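Local coordinates for protein probable FAD-dependent oxidoreductase PA4991 (Pseudomonas aeruginosa PAO1, PDB 5EZ7) that probably functions as an FAD-dependent oxidoreductase, with one FAD bound per monomer and a physiological substrate that is still unknown, at residues L35-S38 with A39-G43; A208-E211 with A212-R215. All blocks are in the same frame, centred on the assembly; numbering follows the deposited sequence.

Contact 1. Residues L35-S38 with A39-G43. With FAD (flavin-adenine dinucleotide), chain B.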
loop_
_atom_site.group_PDB
_atom_site.type_symbol
_atom_site.label_atom_id
_atom_site.label_comp_id
_atom_site.label_asym_id
_atom_site.label_seq_id
_atom_site.Cartn_x
_atom_site.Cartn_y
_atom_site.Cartn_z
ATOM N N LEU A 35 -6.065 0.466 -16.724
ATOM C CA LEU A 35 -6.049 0.918 -15.333
ATOM C C LEU A 35 -6.120 2.422 -15.320
ATOM O O LEU A 35 -5.245 3.106 -15.859
ATOM C CB LEU A 35 -4.798 0.445 -14.610
ATOM C CG LEU A 35 -4.786 0.623 -13.081
ATOM C CD1 LEU A 35 -3.704 -0.239 -12.418
ATOM C CD2 LEU A 35 -4.594 2.075 -12.650
ATOM N N VAL A 36 -7.140 2.919 -14.635
ATOM C CA VAL A 36 -7.505 4.318 -14.660
ATOM C C VAL A 36 -7.152 4.898 -13.317
ATOM O O VAL A 36 -7.566 4.350 -12.297
ATOM C CB VAL A 36 -9.030 4.501 -14.905
ATOM C CG1 VAL A 36 -9.408 5.979 -14.871
ATOM C CG2 VAL A 36 -9.406 3.928 -16.259
ATOM N N GLU A 37 -6.391 5.989 -13.332
ATOM C CA GLU A 37 -5.956 6.718 -12.115
ATOM C C GLU A 37 -6.180 8.221 -12.323
ATOM O O GLU A 37 -5.856 8.761 -13.383
ATOM C CB GLU A 37 -4.478 6.416 -11.828
ATOM C CG GLU A 37 -3.806 7.387 -10.879
ATOM C CD GLU A 37 -4.315 7.201 -9.459
ATOM O OE1 GLU A 37 -4.832 8.196 -8.855
ATOM O OE2 GLU A 37 -4.150 6.041 -8.977
ATOM N N SER A 38 -6.751 8.872 -11.320
ATOM C CA SER A 38 -7.204 10.266 -11.417
ATOM C C SER A 38 -6.141 11.251 -10.887
ATOM O O SER A 38 -6.232 12.455 -11.119
ATOM C CB SER A 38 -8.551 10.433 -10.671
ATOM O OG SER A 38 -8.441 9.979 -9.314
ATOM N N ALA A 39 -5.157 10.747 -10.169
ATOM C CA ALA A 39 -4.066 11.580 -9.682
ATOM C C ALA A 39 -2.770 10.830 -9.962
ATOM O O ALA A 39 -2.487 10.543 -11.095
ATOM C CB ALA A 39 -4.236 11.929 -8.175
ATOM N N SER A 40 -1.994 10.492 -8.949
ATOM C CA SER A 40 -0.706 9.903 -9.198
ATOM C C SER A 40 -0.670 8.493 -8.652
ATOM O O SER A 40 -1.273 8.187 -7.613
ATOM C CB SER A 40 0.379 10.788 -8.614
ATOM O OG SER A 40 0.228 10.911 -7.227
ATOM N N LEU A 41 -0.001 7.622 -9.382
ATOM C CA LEU A 41 0.092 6.233 -8.997
ATOM C C LEU A 41 0.837 6.078 -7.668
ATOM O O LEU A 41 1.891 6.669 -7.466
ATOM C CB LEU A 41 0.865 5.440 -10.033
ATOM C CG LEU A 41 0.417 5.422 -11.464
ATOM C CD1 LEU A 41 1.552 4.901 -12.327
ATOM C CD2 LEU A 41 -0.824 4.585 -11.570
ATOM N N GLY A 42 0.286 5.245 -6.805
ATOM C CA GLY A 42 0.771 5.100 -5.430
ATOM C C GLY A 42 0.443 6.266 -4.489
ATOM O O GLY A 42 0.846 6.236 -3.332
ATOM N N GLY A 43 -0.299 7.266 -4.952
ATOM C CA GLY A 43 -0.393 8.561 -4.264
ATOM C C GLY A 43 -1.463 8.707 -3.165
ATOM O O GLY A 43 -1.604 9.783 -2.559
HETATM P PA FAD B . -4.475 3.537 -2.322
HETATM O O1A FAD B . -2.995 3.373 -2.211
HETATM O O2A FAD B . -5.190 4.595 -1.529
HETATM O O5B FAD B . -4.793 3.718 -3.866
HETATM C C5B FAD B . -6.059 4.135 -4.338
HETATM C C4B FAD B . -5.799 4.832 -5.657
HETATM O O4B FAD B . -7.053 5.114 -6.299
HETATM C C3B FAD B . -5.047 6.152 -5.457
HETATM O O3B FAD B . -3.845 6.178 -6.229
HETATM C C2B FAD B . -6.050 7.196 -5.909
HETATM O O2B FAD B . -5.480 8.350 -6.521
HETATM C C1B FAD B . -6.950 6.405 -6.862
HETATM N N9A FAD B . -8.302 6.964 -6.985
HETATM C C8A FAD B . -9.077 7.412 -5.982
HETATM N N7A FAD B . -10.247 7.858 -6.471
HETATM C C5A FAD B . -10.232 7.688 -7.798
HETATM C C6A FAD B . -11.165 7.968 -8.898
HETATM N N6A FAD B . -12.360 8.507 -8.615
HETATM N N1A FAD B . -10.795 7.649 -10.150
HETATM C C2A FAD B . -9.592 7.102 -10.406
HETATM N N3A FAD B . -8.684 6.825 -9.448
HETATM C C4A FAD B . -8.949 7.099 -8.147
HETATM N N1 FAD B . 0.222 -1.909 5.109
HETATM C C2 FAD B . 1.202 -2.822 5.276
HETATM O O2 FAD B . 1.019 -3.991 4.862
HETATM N N3 FAD B . 2.370 -2.521 5.870
HETATM C C4 FAD B . 2.638 -1.305 6.339
HETATM O O4 FAD B . 3.733 -1.046 6.877
HETATM C C4X FAD B . 1.621 -0.258 6.193
HETATM N N5 FAD B . 1.834 0.990 6.650
HETATM C C5X FAD B . 0.899 1.946 6.499
HETATM C C6 FAD B . 1.166 3.225 6.970
HETATM C C7 FAD B . 0.236 4.235 6.832
HETATM C C7M FAD B . 0.555 5.612 7.333
HETATM C C8 FAD B . -1.052 3.955 6.150
HETATM C C8M FAD B . -2.108 5.022 5.955
HETATM C C9 FAD B . -1.319 2.677 5.692
HETATM C C9A FAD B . -0.395 1.644 5.835
HETATM N N10 FAD B . -0.636 0.322 5.366
HETATM C C10 FAD B . 0.364 -0.645 5.521
HETATM C "C1'" FAD B . -1.867 -0.038 4.683
HETATM C "C2'" FAD B . -1.676 0.227 3.200
HETATM O "O2'" FAD B . -1.032 1.486 2.967
HETATM C "C3'" FAD B . -3.006 0.160 2.461
HETATM O "O3'" FAD B . -3.732 -0.997 2.923
HETATM C "C4'" FAD B . -2.787 0.054 0.954
HETATM O "O4'" FAD B . -1.697 0.867 0.519
HETATM C "C5'" FAD B . -4.023 0.478 0.184
HETATM O "O5'" FAD B . -3.820 0.210 -1.210
HETATM P P FAD B . -4.936 0.672 -2.255
HETATM O O1P FAD B . -4.360 0.561 -3.643
HETATM O O2P FAD B . -6.174 -0.068 -1.896
HETATM O O3P FAD B . -5.215 2.194 -1.834
#

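Contact 2. Residues A208-E211 with A212-R215. With FAD (flavin-adenine dinucleotide), chain B.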
loop_
_atom_site.group_PDB
_atom_site.type_symbol
_atom_site.label_atom_id
_atom_site.label_comp_id
_atom_site.label_asym_id
_atom_site.label_seq_id
_atom_site.Cartn_x
_atom_site.Cartn_y
_atom_site.Cartn_z
ATOM N N ALA A 208 -9.795 5.142 -0.675
ATOM C CA ALA A 208 -10.789 6.085 -0.176
ATOM C C ALA A 208 -11.710 6.598 -1.257
ATOM O O ALA A 208 -12.840 7.005 -0.983
ATOM C CB ALA A 208 -10.075 7.293 0.488
ATOM N N GLY A 209 -11.223 6.648 -2.479
ATOM C CA GLY A 209 -12.099 6.988 -3.587
ATOM C C GLY A 209 -13.207 5.998 -3.893
ATOM O O GLY A 209 -14.127 6.355 -4.629
ATOM N N ASN A 210 -13.132 4.755 -3.377
ATOM C CA ASN A 210 -14.223 3.765 -3.624
ATOM C C ASN A 210 -15.600 4.238 -3.190
ATOM O O ASN A 210 -16.587 3.928 -3.869
ATOM C CB ASN A 210 -13.943 2.390 -3.001
ATOM C CG ASN A 210 -13.011 1.530 -3.829
ATOM O OD1 ASN A 210 -12.720 1.828 -4.986
ATOM N ND2 ASN A 210 -12.503 0.448 -3.215
ATOM N N GLU A 211 -15.681 4.997 -2.090
ATOM C CA GLU A 211 -16.983 5.452 -1.595
ATOM C C GLU A 211 -17.798 6.279 -2.657
ATOM O O GLU A 211 -18.915 5.916 -3.017
ATOM C CB GLU A 211 -16.796 6.232 -0.300
ATOM C CG GLU A 211 -18.088 6.597 0.436
ATOM C CD GLU A 211 -17.803 7.265 1.773
ATOM O OE1 GLU A 211 -18.231 6.744 2.810
ATOM O OE2 GLU A 211 -17.109 8.307 1.784
ATOM N N ALA A 212 -17.202 7.367 -3.148
ATOM C CA ALA A 212 -17.806 8.249 -4.193
ATOM C C ALA A 212 -18.009 7.564 -5.556
ATOM O O ALA A 212 -18.962 7.863 -6.267
ATOM C CB ALA A 212 -16.950 9.512 -4.366
ATOM N N LEU A 213 -17.108 6.670 -5.939
ATOM C CA LEU A 213 -17.356 5.832 -7.123
ATOM C C LEU A 213 -18.588 4.922 -6.969
ATOM O O LEU A 213 -19.368 4.761 -7.925
ATOM C CB LEU A 213 -16.156 4.984 -7.455
ATOM C CG LEU A 213 -14.987 5.759 -8.058
ATOM C CD1 LEU A 213 -13.712 4.937 -7.954
ATOM C CD2 LEU A 213 -15.289 6.116 -9.495
ATOM N N LEU A 214 -18.750 4.309 -5.800
ATOM C CA LEU A 214 -19.953 3.544 -5.544
ATOM C C LEU A 214 -21.192 4.422 -5.662
ATOM O O LEU A 214 -22.136 4.027 -6.325
ATOM C CB LEU A 214 -19.895 2.801 -4.211
ATOM C CG LEU A 214 -18.865 1.667 -4.190
ATOM C CD1 LEU A 214 -18.700 1.200 -2.765
ATOM C CD2 LEU A 214 -19.243 0.482 -5.070
ATOM N N ARG A 215 -21.161 5.633 -5.104
ATOM C CA ARG A 215 -22.332 6.540 -5.207
ATOM C C ARG A 215 -22.634 6.910 -6.642
ATOM O O ARG A 215 -23.790 6.925 -7.034
ATOM C CB ARG A 215 -22.177 7.806 -4.375
ATOM C CG ARG A 215 -22.860 7.710 -3.017
ATOM C CD ARG A 215 -22.400 8.817 -2.074
ATOM N NE ARG A 215 -22.098 8.307 -0.723
ATOM C CZ ARG A 215 -21.165 8.786 0.116
ATOM N NH1 ARG A 215 -20.337 9.799 -0.215
ATOM N NH2 ARG A 215 -21.037 8.224 1.317
HETATM P PA FAD B . -4.475 3.537 -2.322
HETATM O O1A FAD B . -2.995 3.373 -2.211
HETATM O O2A FAD B . -5.190 4.595 -1.529
HETATM O O5B FAD B . -4.793 3.718 -3.866
HETATM C C5B FAD B . -6.059 4.135 -4.338
HETATM C C4B FAD B . -5.799 4.832 -5.657
HETATM O O4B FAD B . -7.053 5.114 -6.299
HETATM C C3B FAD B . -5.047 6.152 -5.457
HETATM O O3B FAD B . -3.845 6.178 -6.229
HETATM C C2B FAD B . -6.050 7.196 -5.909
HETATM O O2B FAD B . -5.480 8.350 -6.521
HETATM C C1B FAD B . -6.950 6.405 -6.862
HETATM N N9A FAD B . -8.302 6.964 -6.985
HETATM C C8A FAD B . -9.077 7.412 -5.982
HETATM N N7A FAD B . -10.247 7.858 -6.471
HETATM C C5A FAD B . -10.232 7.688 -7.798
HETATM C C6A FAD B . -11.165 7.968 -8.898
HETATM N N6A FAD B . -12.360 8.507 -8.615
HETATM N N1A FAD B . -10.795 7.649 -10.150
HETATM C C2A FAD B . -9.592 7.102 -10.406
HETATM N N3A FAD B . -8.684 6.825 -9.448
HETATM C C4A FAD B . -8.949 7.099 -8.147
HETATM N N1 FAD B . 0.222 -1.909 5.109
HETATM C C2 FAD B . 1.202 -2.822 5.276
HETATM O O2 FAD B . 1.019 -3.991 4.862
HETATM N N3 FAD B . 2.370 -2.521 5.870
HETATM C C4 FAD B . 2.638 -1.305 6.339
HETATM O O4 FAD B . 3.733 -1.046 6.877
HETATM C C4X FAD B . 1.621 -0.258 6.193
HETATM N N5 FAD B . 1.834 0.990 6.650
HETATM C C5X FAD B . 0.899 1.946 6.499
HETATM C C6 FAD B . 1.166 3.225 6.970
HETATM C C7 FAD B . 0.236 4.235 6.832
HETATM C C7M FAD B . 0.555 5.612 7.333
HETATM C C8 FAD B . -1.052 3.955 6.150
HETATM C C8M FAD B . -2.108 5.022 5.955
HETATM C C9 FAD B . -1.319 2.677 5.692
HETATM C C9A FAD B . -0.395 1.644 5.835
HETATM N N10 FAD B . -0.636 0.322 5.366
HETATM C C10 FAD B . 0.364 -0.645 5.521
HETATM C "C1'" FAD B . -1.867 -0.038 4.683
HETATM C "C2'" FAD B . -1.676 0.227 3.200
HETATM O "O2'" FAD B . -1.032 1.486 2.967
HETATM C "C3'" FAD B . -3.006 0.160 2.461
HETATM O "O3'" FAD B . -3.732 -0.997 2.923
HETATM C "C4'" FAD B . -2.787 0.054 0.954
HETATM O "O4'" FAD B . -1.697 0.867 0.519
HETATM C "C5'" FAD B . -4.023 0.478 0.184
HETATM O "O5'" FAD B . -3.820 0.210 -1.210
HETATM P P FAD B . -4.936 0.672 -2.255
HETATM O O1P FAD B . -4.360 0.561 -3.643
HETATM O O2P FAD B . -6.174 -0.068 -1.896
HETATM O O3P FAD B . -5.215 2.194 -1.834
HETATM O O HOH W 1 -14.749 8.487 -1.933
#

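Contact 1. Residues L35-S38 with A39-G43
The carboxylate of E37 meets the backbone of A39 and the ribose diol of FAD, while next along the chain S38 lies over the adenine. The base turns one face to S38, whose OG stands above the ring system 3.1 Å from C4A of FAD, with CB over the C2A end; V36 O approaches near that same end.

A39 N donates to E37 OE1 at 2.9 Å with an N-H...O angle of 155°; OE1 receives it on its anti lone pair, the one turned away from OE2. On the ribose side the two oxygens divide the diol between them: OE1 of E37 accepts from FAD O2B, and OE2 accepts from FAD O3B at 2.8 Å. The first of these two bonds is modelled very short, and its exact length is doubtful.

CG of E37 runs anti to the backbone N (chi1 163°), and a bend at chi2 of 71° then swings the carboxylate round to the sugar. Outside the segments, G15 N in the glycine-rich turn gives OE2 a further hydrogen bond. CD2 of L41 packs 4.1 Å from E37 CB, and a type II turn from S40 to G43 closes with G43 N on S40 O, with G42 at the third position, where this turn needs a positive phi.

An acidic residue ending the second parallel strand of a Rossmann-type fold and clasping both ribose hydroxyls is the classic adenosine grip of FAD enzymes, and E37 is an established FAD-binding residue here. With two amides and two hydroxyls donating to it, the buried carboxylate is held in place and is probably favoured in its charged form.

Contact 2. Residues A208-E211 with A212-R215
N210 O takes the amide of L214 at 2.9 Å, beside two other i to i+4 backbone bonds: R215 N to E211 O at 3.1 Å and a longer one, L213 N to G209 O at 3.3 Å. A water ties the start of this turn together, donating to A208 O and accepting from A212 N.

On the outer side, E211 and R215 run alongside each other in the same direction. Their salt bridge is long, E211 OE1 to R215 NH2 at 3.5 Å, with the carboxylate and guanidinium planes 29° apart. E211 CG lies 3.3 Å above one guanidinium face, offset toward its rim. OE2 of the same carboxylate makes a second salt bridge, to R226 on strand 224-236. N210 turns its amide the other way, where OD1 accepts from A206 N in the loop leading into the helix.

L213 holds CG anti to its carbonyl carbon (chi1 -73°), which sets the branch 3.8 Å from FAD N6A; G209 CA comes to 3.5 Å from FAD N7A. L214 CG lies against N210 O at 3.2 Å, and its side chain packs on strands 201-204 and 339-343.

G209 and A212 fit a GxGxxA pattern like that of Rossmann-type turns; in this stretch FAD is met at the adenine, by G209 and L213. E211 pairs with both R215 and R226, so its negative charge probably offsets part of each positive one, the long link to R215 being the looser.

Contacts 1 and 2 share one ligand and do not touch: their centres lie 14 Å apart and their nearest atoms about 7 Å, with the adenosine end of FAD between them. S38 of contact 1 and L213 of contact 2 stand on opposite sides of the adenine plane, so the base is flanked from both sides by segments far apart in sequence, S38 over the rings and L213 over the exocyclic N6A only. Residues 35-43 supply the polar grip on the ribose, 208-215 mostly nonpolar contact with the base. Both lie well away from the isoalloxazine, and are consistent with a part in placing the cofactor's nucleotide half.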